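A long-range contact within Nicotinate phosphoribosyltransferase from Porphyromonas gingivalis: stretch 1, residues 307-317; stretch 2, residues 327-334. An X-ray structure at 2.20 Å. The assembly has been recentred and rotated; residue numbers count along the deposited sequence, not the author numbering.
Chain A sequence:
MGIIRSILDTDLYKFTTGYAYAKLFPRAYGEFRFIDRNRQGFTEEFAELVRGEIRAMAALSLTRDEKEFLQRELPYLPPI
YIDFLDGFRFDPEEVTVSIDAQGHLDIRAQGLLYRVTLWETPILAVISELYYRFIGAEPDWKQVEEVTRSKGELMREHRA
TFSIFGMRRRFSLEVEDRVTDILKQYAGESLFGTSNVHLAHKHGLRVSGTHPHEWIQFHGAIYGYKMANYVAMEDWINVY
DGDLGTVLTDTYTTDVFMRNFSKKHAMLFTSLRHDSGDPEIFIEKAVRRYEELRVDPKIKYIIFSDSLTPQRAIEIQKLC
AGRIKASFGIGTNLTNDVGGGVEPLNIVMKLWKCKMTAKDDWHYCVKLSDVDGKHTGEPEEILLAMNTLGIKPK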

# COMPACT_ATOMS: atom_id res chain seq x y z
N SER A 307 4.68 9.27 5.06
CA SER A 307 5.99 9.83 4.70
C SER A 307 6.90 9.99 5.91
O SER A 307 7.36 11.09 6.20
N LEU A 308 7.19 8.88 6.59
CA LEU A 308 8.01 8.93 7.78
C LEU A 308 9.51 8.83 7.57
O LEU A 308 9.99 8.36 6.53
N THR A 309 10.24 9.27 8.60
CA THR A 309 11.69 9.19 8.66
C THR A 309 11.89 8.59 10.04
O THR A 309 11.02 8.69 10.90
N PRO A 310 13.03 7.92 10.27
CA PRO A 310 13.24 7.33 11.60
C PRO A 310 13.04 8.35 12.72
O PRO A 310 12.40 8.06 13.73
N GLN A 311 13.58 9.55 12.53
CA GLN A 311 13.46 10.59 13.53
C GLN A 311 12.02 11.01 13.79
O GLN A 311 11.62 11.22 14.93
N ARG A 312 11.24 11.14 12.72
CA ARG A 312 9.84 11.51 12.88
C ARG A 312 9.08 10.41 13.62
O ARG A 312 8.16 10.68 14.39
N ALA A 313 9.47 9.16 13.39
CA ALA A 313 8.83 8.03 14.05
C ALA A 313 9.07 8.13 15.56
O ALA A 313 8.17 7.89 16.36
N ILE A 314 10.30 8.50 15.92
CA ILE A 314 10.66 8.64 17.33
C ILE A 314 9.83 9.74 17.99
O ILE A 314 9.42 9.60 19.14
N GLU A 315 9.58 10.82 17.26
CA GLU A 315 8.78 11.93 17.79
C GLU A 315 7.33 11.48 18.04
O GLU A 315 6.77 11.76 19.10
N ILE A 316 6.74 10.79 17.07
CA ILE A 316 5.37 10.30 17.21
C ILE A 316 5.31 9.32 18.37
O ILE A 316 4.33 9.27 19.12
N GLN A 317 6.37 8.53 18.51
CA GLN A 317 6.47 7.54 19.57
C GLN A 317 6.30 8.23 20.94
O GLN A 317 5.66 7.69 21.84
N SER A 327 3.42 1.68 16.13
CA SER A 327 4.32 0.96 15.25
C SER A 327 4.43 1.86 14.02
O SER A 327 3.67 2.82 13.89
N PHE A 328 5.35 1.55 13.13
CA PHE A 328 5.54 2.42 11.98
C PHE A 328 5.78 1.70 10.66
O PHE A 328 6.27 0.58 10.62
N GLY A 329 5.41 2.39 9.59
CA GLY A 329 5.61 1.88 8.26
C GLY A 329 6.48 2.94 7.61
O GLY A 329 6.03 4.07 7.42
N ILE A 330 7.73 2.60 7.30
CA ILE A 330 8.64 3.55 6.69
C ILE A 330 8.89 3.15 5.24
O ILE A 330 9.25 2.01 4.96
N GLY A 331 8.71 4.10 4.33
CA GLY A 331 8.90 3.80 2.92
C GLY A 331 10.09 4.36 2.18
O GLY A 331 11.22 3.89 2.34
N THR A 332 9.83 5.36 1.34
CA THR A 332 10.85 5.97 0.51
C THR A 332 12.13 6.43 1.23
O THR A 332 13.20 6.42 0.63
N ASN A 333 12.02 6.83 2.49
CA ASN A 333 13.21 7.25 3.23
C ASN A 333 14.23 6.12 3.30
O ASN A 333 15.43 6.36 3.43
N LEU A 334 13.76 4.88 3.21
CA LEU A 334 14.64 3.72 3.27
C LEU A 334 15.01 3.17 1.90
O LEU A 334 16.16 2.85 1.65

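Phe-328 is the hub of this contact. Its CA-to-CB bond points toward the helix 310-317, and chi1 in the m well with chi2 at -91° sets the ring among four residues of stretch 1. Ala-313 lies over one face: its CB sits 3.8 Å from the ring centroid, 15° off the normal, a CH-pi contact that a side chain of one carbon makes at close range. At the ring's edge, near its plane, are Leu-308, whose CD1 is 3.5 Å from Phe-328 CD1, and Ile-316, whose CB is 3.8 Å from Phe-328 CE1. The ring tip also reaches the helix backbone, with Phe-328 CZ 3.2 Å from Ala-313 O, an oxygen already engaged by Gln-317 N one turn on.

Leu-308, rotamer m,t, points toward the strand and extends the apolar patch, its CB 4.4 Å from Ile-330 CG1. Ile-330, also m,t, leaves its backbone sideways, yet its end comes nearer, bringing CD1 to 4.5 Å from Pro-310 CG. The rule here is close packing around one well-seated aromatic, with wider apolar contacts at Ile-330.

Farther out, Asn-333 (chi1 t) points toward stretch 1. Its CB lies 3.5 Å from Leu-308 O, and its OD1, hydrogen-bonded elsewhere in the structure, lies 3.4 Å from Pro-310 CD. Thr-309 points away overall; in the p rotamer its OG1 caps the helix by accepting from Arg-312 N at 3.0 Å.

No direct hydrogen bond joins the stretches, so water does the polar work. Water 1 accepts from Leu-308 N (3.0 Å to its O) and donates to Gly-329 O (2.9 Å). Water 2 donates from its O to Leu-308 O (2.8 Å) and accepts from Asn-333 N (3.0 Å) and, weakly, from Gly-331 N (3.2 Å). Both polar backbone atoms of Leu-308 are thus bridged to stretch 2.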

# COMPACT_ATOMS: atom_id res chain seq x y z
CB SER A 307 5.82 11.19 4.04
OG SER A 307 5.02 11.09 2.88
CB LEU A 308 7.59 7.81 8.74
CG LEU A 308 6.16 7.85 9.27
CD1 LEU A 308 5.89 6.60 10.09
CD2 LEU A 308 5.95 9.10 10.11
CB THR A 309 12.37 10.58 8.63
OG1 THR A 309 12.03 11.30 9.82
CG2 THR A 309 11.93 11.37 7.41
CB PRO A 310 14.67 6.81 11.51
CG PRO A 310 14.75 6.37 10.07
CD PRO A 310 14.10 7.52 9.34
CB GLN A 311 14.29 11.81 13.14
CG GLN A 311 14.32 12.90 14.20
CD GLN A 311 14.69 12.37 15.59
OE1 GLN A 311 15.70 11.66 15.75
NE2 GLN A 311 13.88 12.71 16.59
CB ARG A 312 9.20 11.75 11.51
CG ARG A 312 7.75 12.17 11.59
CD ARG A 312 7.60 13.62 12.04
NE ARG A 312 8.05 14.55 11.00
CZ ARG A 312 7.97 15.88 11.10
NH1 ARG A 312 7.46 16.45 12.18
NH2 ARG A 312 8.40 16.64 10.09
CB ALA A 313 9.39 6.72 13.51
CB ILE A 314 12.18 8.95 17.47
CG1 ILE A 314 12.99 7.71 17.07
CG2 ILE A 314 12.50 9.35 18.91
CD1 ILE A 314 14.47 7.95 16.96
CB GLU A 315 8.79 13.10 16.81
CG GLU A 315 10.11 13.84 16.72
CD GLU A 315 10.23 14.66 15.45
OE1 GLU A 315 9.23 15.28 15.04
OE2 GLU A 315 11.34 14.69 14.85
CB ILE A 316 4.89 9.59 15.92
CG1 ILE A 316 4.79 10.60 14.78
CG2 ILE A 316 3.53 8.93 16.16
CD1 ILE A 316 4.45 9.98 13.42
CB GLN A 317 7.82 6.83 19.43
CG GLN A 317 8.04 5.63 20.33
CD GLN A 317 9.24 4.81 19.90
OE1 GLN A 317 10.17 5.33 19.27
NE2 GLN A 317 9.25 3.53 20.25
CB SER A 327 3.77 -0.42 14.87
OG SER A 327 2.61 -0.30 14.08
CB PHE A 328 6.72 3.37 12.27
CG PHE A 328 6.52 4.18 13.50
CD1 PHE A 328 5.91 5.43 13.44
CD2 PHE A 328 6.86 3.66 14.75
CE1 PHE A 328 5.64 6.14 14.60
CE2 PHE A 328 6.58 4.37 15.92
CZ PHE A 328 5.97 5.61 15.85
CB ILE A 330 9.97 3.61 7.46
CG1 ILE A 330 9.69 3.95 8.93
CG2 ILE A 330 10.89 4.65 6.84
CD1 ILE A 330 10.93 4.08 9.78
CB THR A 332 10.24 7.15 -0.29
OG1 THR A 332 11.05 7.41 -1.44
CG2 THR A 332 10.16 8.40 0.55
CB ASN A 333 12.84 7.69 4.65
CG ASN A 333 14.07 7.98 5.50
OD1 ASN A 333 14.70 7.06 6.04
ND2 ASN A 333 14.44 9.25 5.60
CB LEU A 334 13.98 2.60 4.10
CG LEU A 334 13.66 2.86 5.58
CD1 LEU A 334 12.97 1.65 6.18
CD2 LEU A 334 14.96 3.15 6.32
O HOH W 1 6.13 6.26 5.46
O HOH W 2 9.49 7.17 4.04